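Local coordinates for MobB protein homolog (Geobacillus stearothermophilus, PDB 1XJC) that is of unknown function but, as a MobB homolog with a P-loop NTPase fold, probably binds a guanine nucleotide in molybdenum cofactor biosynthesis, at residues A[67-71]-A[72-76]; A[86-89]-A[90-94]; A[117-120]-A[121-124]. One frame throughout, in Å; residues are numbered along the deposited sequence.

Contact 1: residues A[67-71]-A[72-76]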
ATOM      1  N   ALA A  67      14.546   4.546  21.239  1.00 23.57           N
ATOM      2  CA  ALA A  67      13.384   5.393  21.049  1.00 23.97           C
ATOM      3  C   ALA A  67      13.747   6.817  21.415  1.00 25.36           C
ATOM      4  O   ALA A  67      14.397   7.073  22.445  1.00 25.46           O
ATOM      5  CB  ALA A  67      12.223   4.913  21.924  1.00 23.24           C
ATOM      6  N   VAL A  68      13.347   7.742  20.556  1.00 26.71           N
ATOM      7  CA  VAL A  68      13.575   9.158  20.793  1.00 28.22           C
ATOM      8  C   VAL A  68      12.188   9.762  20.711  1.00 30.19           C
ATOM      9  O   VAL A  68      11.478   9.539  19.722  1.00 30.81           O
ATOM     10  CB  VAL A  68      14.458   9.789  19.703  1.00 27.94           C
ATOM     11  CG1 VAL A  68      14.612  11.286  19.988  1.00 27.64           C
ATOM     12  CG2 VAL A  68      15.812   9.098  19.657  1.00 26.58           C
ATOM     13  N   GLU A  69      11.794  10.512  21.736  1.00 31.73           N
ATOM     14  CA  GLU A  69      10.463  11.099  21.771  1.00 35.49           C
ATOM     15  C   GLU A  69      10.463  12.604  22.005  1.00 36.79           C
ATOM     16  O   GLU A  69      11.269  13.127  22.778  1.00 36.11           O
ATOM     17  CB  GLU A  69       9.631  10.424  22.865  1.00 37.82           C
ATOM     18  CG  GLU A  69       8.143  10.757  22.842  1.00 44.39           C
ATOM     19  CD  GLU A  69       7.819  12.202  23.234  1.00 47.49           C
ATOM     20  OE1 GLU A  69       8.314  12.660  24.285  1.00 48.41           O
ATOM     21  OE2 GLU A  69       7.058  12.874  22.488  1.00 48.96           O
ATOM     22  N   GLY A  70       9.537  13.284  21.333  1.00 37.88           N
ATOM     23  CA  GLY A  70       9.411  14.717  21.487  1.00 39.24           C
ATOM     24  C   GLY A  70       8.246  15.277  20.697  1.00 41.14           C
ATOM     25  O   GLY A  70       8.003  14.870  19.556  1.00 41.38           O
ATOM     26  N   ASP A  71       7.497  16.186  21.317  1.00 42.82           N
ATOM     27  CA  ASP A  71       6.374  16.850  20.652  1.00 43.13           C
ATOM     28  C   ASP A  71       5.276  15.932  20.096  1.00 40.38           C
ATOM     29  O   ASP A  71       4.681  16.254  19.073  1.00 40.95           O
ATOM     30  CB  ASP A  71       6.911  17.711  19.499  1.00 47.81           C
ATOM     31  CG  ASP A  71       8.146  18.524  19.889  1.00 52.75           C
ATOM     32  OD1 ASP A  71       8.012  19.492  20.672  1.00 55.38           O
ATOM     33  OD2 ASP A  71       9.255  18.192  19.411  1.00 54.47           O
ATOM     34  N   GLY A  72       4.994  14.807  20.745  1.00 36.86           N
ATOM     35  CA  GLY A  72       3.961  13.920  20.228  1.00 33.40           C
ATOM     36  C   GLY A  72       4.478  12.907  19.212  1.00 31.10           C
ATOM     37  O   GLY A  72       3.777  11.964  18.829  1.00 29.51           O
ATOM     38  N   LEU A  73       5.716  13.097  18.775  1.00 30.15           N
ATOM     39  CA  LEU A  73       6.326  12.184  17.816  1.00 30.50           C
ATOM     40  C   LEU A  73       7.285  11.189  18.475  1.00 28.95           C
ATOM     41  O   LEU A  73       8.277  11.592  19.067  1.00 29.37           O
ATOM     42  CB  LEU A  73       7.098  12.959  16.755  1.00 31.35           C
ATOM     43  CG  LEU A  73       7.929  12.030  15.857  1.00 34.22           C
ATOM     44  CD1 LEU A  73       7.025  10.968  15.216  1.00 33.61           C
ATOM     45  CD2 LEU A  73       8.622  12.846  14.787  1.00 35.53           C
ATOM     46  N   LEU A  74       6.982   9.894  18.371  1.00 26.83           N
ATOM     47  CA  LEU A  74       7.849   8.860  18.940  1.00 23.89           C
ATOM     48  C   LEU A  74       8.558   8.132  17.809  1.00 24.72           C
ATOM     49  O   LEU A  74       7.922   7.562  16.919  1.00 24.75           O
ATOM     50  CB  LEU A  74       7.046   7.858  19.765  1.00 21.70           C
ATOM     51  CG  LEU A  74       7.752   6.527  20.122  1.00 21.78           C
ATOM     52  CD1 LEU A  74       8.982   6.771  20.992  1.00 21.47           C
ATOM     53  CD2 LEU A  74       6.783   5.623  20.847  1.00 18.66           C
ATOM     54  N   GLN A  75       9.881   8.172  17.839  1.00 25.83           N
ATOM     55  CA  GLN A  75      10.697   7.505  16.840  1.00 27.26           C
ATOM     56  C   GLN A  75      11.289   6.244  17.469  1.00 27.27           C
ATOM     57  O   GLN A  75      11.949   6.315  18.513  1.00 28.08           O
ATOM     58  CB  GLN A  75      11.810   8.427  16.383  1.00 28.98           C
ATOM     59  CG  GLN A  75      12.847   7.734  15.541  1.00 35.21           C
ATOM     60  CD  GLN A  75      13.967   8.675  15.139  1.00 38.94           C
ATOM     61  OE1 GLN A  75      13.721   9.709  14.500  1.00 41.40           O
ATOM     62  NE2 GLN A  75      15.204   8.322  15.503  1.00 38.23           N
ATOM     63  N   LEU A  76      11.052   5.103  16.829  1.00 27.15           N
ATOM     64  CA  LEU A  76      11.515   3.813  17.320  1.00 28.24           C
ATOM     65  C   LEU A  76      12.335   3.020  16.306  1.00 29.43           C
ATOM     66  O   LEU A  76      12.046   3.035  15.095  1.00 29.97           O
ATOM     67  CB  LEU A  76      10.313   2.946  17.718  1.00 28.66           C
ATOM     68  CG  LEU A  76       9.397   3.329  18.889  1.00 29.44           C
ATOM     69  CD1 LEU A  76       8.065   2.578  18.784  1.00 30.52           C
ATOM     70  CD2 LEU A  76      10.076   2.993  20.199  1.00 27.95           C
TER
HETATM   71  O   HOH W   1       5.071  13.469  23.726  1.00 32.87           O
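Glu-69 swings its CG trans to the backbone N (chi1 -169°) and then folds back at chi2 (-69°), which carries its carboxylate along the strand toward the turn, where OE2 takes a weak hydrogen bond from Gly-72 N at 3.3 Å. Leu-74, directly across from Glu-69, also has its CG opposite its N; this sends CD1 over to the CB of Ala-67, 3.9 Å away. Leu-76 lays CD2 against the same methyl. Ala-67 is thus touched by two leucine branches on the face that also carries Glu-69, while Val-68 and Gln-75 form a pair on the reverse face. Between the strands, Val-68 N gives to Gln-75 O at 2.9 Å and Gln-75 N returns a bond to Val-68 O at 2.8 Å. Nearer the turn, Gly-70 and Leu-73 exchange two more backbone bonds around Asp-71 and Gly-72, both with positive phi. This makes a beta hairpin with a two-residue type I' turn, its strands antiparallel at 171°. Strands 65-70 and 73-78 make a small sheet of their own, separate from the six-stranded parallel sheet, and helix 85-92 follows them in the chain.

Contact 2: residues A[86-89]-A[90-94]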
ATOM      1  N   ASP A  86       2.434  -8.847   9.889  1.00 26.41           N
ATOM      2  CA  ASP A  86       1.541  -8.930  11.045  1.00 28.11           C
ATOM      3  C   ASP A  86       2.172  -8.404  12.327  1.00 28.57           C
ATOM      4  O   ASP A  86       1.462  -7.877  13.178  1.00 28.85           O
ATOM      5  CB  ASP A  86       1.013 -10.352  11.255  1.00 31.27           C
ATOM      6  CG  ASP A  86      -0.198 -10.650  10.375  1.00 34.69           C
ATOM      7  OD1 ASP A  86      -0.741  -9.689   9.777  1.00 35.41           O
ATOM      8  OD2 ASP A  86      -0.610 -11.832  10.289  1.00 36.88           O
ATOM      9  N   ASP A  87       3.490  -8.525  12.486  1.00 28.53           N
ATOM     10  CA  ASP A  87       4.106  -7.971  13.692  1.00 29.44           C
ATOM     11  C   ASP A  87       3.912  -6.456  13.700  1.00 30.17           C
ATOM     12  O   ASP A  87       3.611  -5.857  14.736  1.00 30.64           O
ATOM     13  CB  ASP A  87       5.601  -8.247  13.744  1.00 30.84           C
ATOM     14  CG  ASP A  87       5.917  -9.711  13.774  1.00 33.57           C
ATOM     15  OD1 ASP A  87       5.215 -10.469  14.487  1.00 32.94           O
ATOM     16  OD2 ASP A  87       6.880 -10.096  13.088  1.00 36.62           O
ATOM     17  N   VAL A  88       4.087  -5.832  12.536  1.00 29.76           N
ATOM     18  CA  VAL A  88       3.935  -4.388  12.439  1.00 28.07           C
ATOM     19  C   VAL A  88       2.474  -3.979  12.641  1.00 28.28           C
ATOM     20  O   VAL A  88       2.190  -3.064  13.404  1.00 28.74           O
ATOM     21  CB  VAL A  88       4.456  -3.855  11.073  1.00 26.56           C
ATOM     22  CG1 VAL A  88       4.637  -2.364  11.140  1.00 25.40           C
ATOM     23  CG2 VAL A  88       5.774  -4.516  10.718  1.00 25.58           C
ATOM     24  N   LEU A  89       1.543  -4.661  11.978  1.00 28.47           N
ATOM     25  CA  LEU A  89       0.130  -4.328  12.125  1.00 28.52           C
ATOM     26  C   LEU A  89      -0.359  -4.488  13.566  1.00 29.87           C
ATOM     27  O   LEU A  89      -1.330  -3.840  13.967  1.00 31.79           O
ATOM     28  CB  LEU A  89      -0.737  -5.185  11.192  1.00 27.06           C
ATOM     29  CG  LEU A  89      -0.499  -5.037   9.682  1.00 26.06           C
ATOM     30  CD1 LEU A  89      -1.330  -6.071   8.939  1.00 25.04           C
ATOM     31  CD2 LEU A  89      -0.846  -3.624   9.222  1.00 25.54           C
ATOM     32  N   ALA A  90       0.298  -5.349  14.342  1.00 30.39           N
ATOM     33  CA  ALA A  90      -0.092  -5.553  15.736  1.00 30.51           C
ATOM     34  C   ALA A  90       0.266  -4.298  16.529  1.00 30.71           C
ATOM     35  O   ALA A  90      -0.440  -3.928  17.465  1.00 31.52           O
ATOM     36  CB  ALA A  90       0.621  -6.777  16.322  1.00 29.00           C
ATOM     37  N   LEU A  91       1.362  -3.644  16.152  1.00 30.85           N
ATOM     38  CA  LEU A  91       1.776  -2.414  16.820  1.00 32.15           C
ATOM     39  C   LEU A  91       0.866  -1.245  16.429  1.00 32.90           C
ATOM     40  O   LEU A  91       0.809  -0.245  17.140  1.00 33.97           O
ATOM     41  CB  LEU A  91       3.224  -2.051  16.462  1.00 32.75           C
ATOM     42  CG  LEU A  91       4.327  -3.034  16.871  1.00 34.41           C
ATOM     43  CD1 LEU A  91       5.684  -2.524  16.409  1.00 34.02           C
ATOM     44  CD2 LEU A  91       4.319  -3.203  18.378  1.00 35.97           C
ATOM     45  N   TYR A  92       0.157  -1.374  15.307  1.00 32.44           N
ATOM     46  CA  TYR A  92      -0.745  -0.320  14.819  1.00 32.30           C
ATOM     47  C   TYR A  92      -2.143  -0.444  15.397  1.00 33.93           C
ATOM     48  O   TYR A  92      -2.875   0.541  15.494  1.00 33.58           O
ATOM     49  CB  TYR A  92      -0.845  -0.380  13.293  1.00 29.26           C
ATOM     50  CG  TYR A  92       0.298   0.294  12.569  1.00 27.41           C
ATOM     51  CD1 TYR A  92       1.466   0.659  13.248  1.00 25.95           C
ATOM     52  CD2 TYR A  92       0.208   0.577  11.201  1.00 25.55           C
ATOM     53  CE1 TYR A  92       2.520   1.297  12.582  1.00 25.76           C
ATOM     54  CE2 TYR A  92       1.252   1.211  10.528  1.00 24.45           C
ATOM     55  CZ  TYR A  92       2.406   1.573  11.220  1.00 26.43           C
ATOM     56  OH  TYR A  92       3.437   2.223  10.555  1.00 25.82           O
ATOM     57  N   ALA A  93      -2.502  -1.662  15.776  1.00 35.88           N
ATOM     58  CA  ALA A  93      -3.812  -1.964  16.334  1.00 37.82           C
ATOM     59  C   ALA A  93      -4.304  -0.973  17.396  1.00 38.92           C
ATOM     60  O   ALA A  93      -5.438  -0.494  17.327  1.00 40.14           O
ATOM     61  CB  ALA A  93      -3.808  -3.382  16.908  1.00 37.47           C
ATOM     62  N   PRO A  94      -3.453  -0.640  18.378  1.00 39.55           N
ATOM     63  CA  PRO A  94      -3.841   0.297  19.442  1.00 39.42           C
ATOM     64  C   PRO A  94      -4.043   1.752  19.000  1.00 38.82           C
ATOM     65  O   PRO A  94      -4.566   2.561  19.767  1.00 39.44           O
ATOM     66  CB  PRO A  94      -2.687   0.181  20.451  1.00 39.79           C
ATOM     67  CG  PRO A  94      -2.023  -1.147  20.108  1.00 40.69           C
ATOM     68  CD  PRO A  94      -2.094  -1.151  18.611  1.00 39.98           C
TER
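Tyr-92 meets Val-88 one turn back along the helix. With CG beside its own backbone N and trans to the carbonyl carbon (chi1 -82°), the ring slants back toward the preceding turn and CE1 comes within 4.5 Å of Val-88 CG1, a loose apolar touch. Val-88 O approaches the same ring obliquely, 3.8 Å from Tyr-92 CD1. The hydroxyl leaves the helix altogether and hydrogen-bonds to Thr-37 O. Leu-91 has the same kind of first torsion (chi1 -62°), which brings its CG to 3.6 Å from Asp-87 O, while the CB of Ala-90 rests 3.4 Å from Asp-86 O. Leu-89 sends its branch onto Val-100 and His-110. Under these side chains Ala-90 N bonds to Asp-86 O at 3.0 Å. The later bonds are weak: Val-88 O receives both Leu-91 N and Tyr-92 N, and Leu-89 O both Tyr-92 N and Ala-93 N, a mix of i+3 and i+4 spacing as the chain passes into the 3-10 segment at Ala-93. With Val-88, Leu-89 and Tyr-92 packed on strands 35-39 and 99-103, this is the helix-on-sheet layer of an alpha/beta P-loop NTPase fold.

Contact 3: residues A[117-120]-A[121-124]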
ATOM      1  N   ARG A 117       4.777  -1.774 -15.030  1.00 24.55           N
ATOM      2  CA  ARG A 117       5.415  -0.953 -16.055  1.00 25.00           C
ATOM      3  C   ARG A 117       5.177  -1.559 -17.431  1.00 25.55           C
ATOM      4  O   ARG A 117       5.222  -0.864 -18.452  1.00 25.18           O
ATOM      5  CB  ARG A 117       6.927  -0.889 -15.817  1.00 22.14           C
ATOM      6  CG  ARG A 117       7.320  -0.438 -14.419  1.00 23.26           C
ATOM      7  CD  ARG A 117       8.777  -0.801 -14.132  1.00 25.78           C
ATOM      8  NE  ARG A 117       8.991  -2.250 -14.200  1.00 27.87           N
ATOM      9  CZ  ARG A 117      10.108  -2.869 -13.815  1.00 28.20           C
ATOM     10  NH1 ARG A 117      11.135  -2.173 -13.326  1.00 29.19           N
ATOM     11  NH2 ARG A 117      10.200  -4.189 -13.920  1.00 28.25           N
ATOM     12  N   SER A 118       4.883  -2.851 -17.450  1.00 26.81           N
ATOM     13  CA  SER A 118       4.742  -3.563 -18.713  1.00 28.35           C
ATOM     14  C   SER A 118       3.905  -4.832 -18.612  1.00 29.64           C
ATOM     15  O   SER A 118       3.519  -5.261 -17.525  1.00 29.77           O
ATOM     16  CB  SER A 118       6.133  -3.969 -19.179  1.00 27.96           C
ATOM     17  OG  SER A 118       6.731  -4.784 -18.175  1.00 26.58           O
ATOM     18  N   GLU A 119       3.665  -5.445 -19.765  1.00 31.14           N
ATOM     19  CA  GLU A 119       2.913  -6.683 -19.821  1.00 32.55           C
ATOM     20  C   GLU A 119       3.742  -7.735 -19.087  1.00 31.61           C
ATOM     21  O   GLU A 119       3.192  -8.601 -18.408  1.00 31.58           O
ATOM     22  CB  GLU A 119       2.680  -7.089 -21.283  1.00 35.42           C
ATOM     23  CG  GLU A 119       2.048  -8.462 -21.482  1.00 40.08           C
ATOM     24  CD  GLU A 119       0.765  -8.649 -20.687  1.00 42.89           C
ATOM     25  OE1 GLU A 119      -0.053  -7.705 -20.633  1.00 42.66           O
ATOM     26  OE2 GLU A 119       0.572  -9.755 -20.127  1.00 44.66           O
ATOM     27  N   GLU A 120       5.064  -7.637 -19.203  1.00 31.22           N
ATOM     28  CA  GLU A 120       5.975  -8.567 -18.532  1.00 31.70           C
ATOM     29  C   GLU A 120       5.839  -8.493 -17.004  1.00 30.25           C
ATOM     30  O   GLU A 120       5.834  -9.531 -16.324  1.00 31.08           O
ATOM     31  CB  GLU A 120       7.428  -8.278 -18.936  1.00 35.81           C
ATOM     32  CG  GLU A 120       8.453  -9.158 -18.236  1.00 44.32           C
ATOM     33  CD  GLU A 120       9.881  -8.921 -18.727  1.00 49.89           C
ATOM     34  OE1 GLU A 120      10.142  -9.122 -19.937  1.00 52.55           O
ATOM     35  OE2 GLU A 120      10.747  -8.542 -17.902  1.00 52.65           O
ATOM     36  N   ASP A 121       5.753  -7.277 -16.458  1.00 27.10           N
ATOM     37  CA  ASP A 121       5.571  -7.121 -15.010  1.00 24.40           C
ATOM     38  C   ASP A 121       4.251  -7.792 -14.611  1.00 24.13           C
ATOM     39  O   ASP A 121       4.169  -8.477 -13.596  1.00 24.92           O
ATOM     40  CB  ASP A 121       5.433  -5.648 -14.606  1.00 23.48           C
ATOM     41  CG  ASP A 121       6.758  -4.939 -14.430  1.00 24.45           C
ATOM     42  OD1 ASP A 121       7.820  -5.539 -14.637  1.00 25.60           O
ATOM     43  OD2 ASP A 121       6.728  -3.745 -14.069  1.00 24.96           O
ATOM     44  N   TRP A 122       3.209  -7.543 -15.401  1.00 23.55           N
ATOM     45  CA  TRP A 122       1.877  -8.075 -15.121  1.00 23.48           C
ATOM     46  C   TRP A 122       1.834  -9.593 -15.162  1.00 25.15           C
ATOM     47  O   TRP A 122       1.115 -10.217 -14.377  1.00 25.69           O
ATOM     48  CB  TRP A 122       0.863  -7.514 -16.120  1.00 22.21           C
ATOM     49  CG  TRP A 122      -0.542  -8.053 -15.955  1.00 21.36           C
ATOM     50  CD1 TRP A 122      -1.304  -8.670 -16.916  1.00 20.80           C
ATOM     51  CD2 TRP A 122      -1.339  -8.030 -14.763  1.00 20.95           C
ATOM     52  NE1 TRP A 122      -2.522  -9.026 -16.392  1.00 20.87           N
ATOM     53  CE2 TRP A 122      -2.571  -8.650 -15.073  1.00 20.96           C
ATOM     54  CE3 TRP A 122      -1.128  -7.549 -13.451  1.00 20.46           C
ATOM     55  CZ2 TRP A 122      -3.595  -8.807 -14.123  1.00 20.41           C
ATOM     56  CZ3 TRP A 122      -2.146  -7.707 -12.506  1.00 19.57           C
ATOM     57  CH2 TRP A 122      -3.366  -8.331 -12.849  1.00 20.33           C
ATOM     58  N   ALA A 123       2.583 -10.186 -16.084  1.00 25.76           N
ATOM     59  CA  ALA A 123       2.625 -11.641 -16.205  1.00 26.90           C
ATOM     60  C   ALA A 123       3.135 -12.276 -14.913  1.00 28.22           C
ATOM     61  O   ALA A 123       2.659 -13.332 -14.508  1.00 29.52           O
ATOM     62  CB  ALA A 123       3.514 -12.048 -17.379  1.00 26.14           C
ATOM     63  N   SER A 124       4.093 -11.641 -14.251  1.00 28.82           N
ATOM     64  CA  SER A 124       4.607 -12.224 -13.018  1.00 30.46           C
ATOM     65  C   SER A 124       3.874 -11.785 -11.754  1.00 30.77           C
ATOM     66  O   SER A 124       4.116 -12.349 -10.684  1.00 33.85           O
ATOM     67  CB  SER A 124       6.090 -11.912 -12.857  1.00 31.56           C
ATOM     68  OG  SER A 124       6.287 -10.543 -12.573  1.00 35.23           O
TER
HETATM   69  O   HOH W   2       9.300  -7.848 -15.455  1.00 47.81           O
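Just past strand 112-116 the chain bends at Arg-117, extends at Ser-118 (phi -158°, psi 175°) and enters a helix at Glu-119, where Trp-122 N bonds to Ser-118 O and Ala-123 N to Glu-119 O. Ser-118 is the N-cap: its OG, placed between N and carbonyl carbon by chi1 of 59°, accepts from Asp-121 N at 3.2 Å. Arg-117 and Asp-121 form a side-on salt bridge with the guanidinium and carboxylate nearly coplanar. Arg-117 NE reaches Asp-121 OD2 at 2.7 Å. Arg-117 NH2 reaches Asp-121 OD1 at 2.8 Å, and both oxygens use their syn lone pairs; OD1 lies in the guanidinium plane, whereas OD2 is tilted from it. Arg-117 N adds a third bond, meeting Asp-121 OD2 at 2.9 Å on the anti side, somewhat out of the carboxylate plane, so that OD2 is held by backbone and side chain of one residue and the carboxylate's rotation is fixed. A water bridges Asp-121 OD1 to Glu-120 OE2. On the helix's buried flank, Trp-122 turns its CG trans to its N and packs on Val-114, Val-116, Ile-131 and Val-134. Glu-119 OE2 lies at the indole edge, 3.9 Å from Trp-122 CD1, with the carboxylate plane nearly perpendicular to the ring plane, while OE1 bonds to Glu-141 N. Asp-121 also touches Tyr-12, and its side chain lies near, without touching, the residues of a probable P-loop. The arrangement is a serine N-cap starting the helix of a beta-alpha-beta unit, with strands 112-116 and 131-136 on the parallel sheet of this P-loop NTPase fold.

Contacts 1 and 2 lie on one side of the chain's centre and contact 3 on the other. The hairpin of contact 1 leads along the chain to the helix of contact 2; their centres are 18 Å apart and their nearest atoms about 6 Å, without touching. Contact 3 is far from both, about 41 Å from contact 1 and 32 Å from contact 2, centre to centre. Contact 2 packs on strands 35-39 and 99-103, contact 3 on 112-116 and 131-136, with strand 6-10 between the two pairs in the parallel sheet. Contact 3 has a side chain, Asp-121, near the probable nucleotide-binding P-loop; the nearest atoms of contact 1 lie about 29 Å from contact 3.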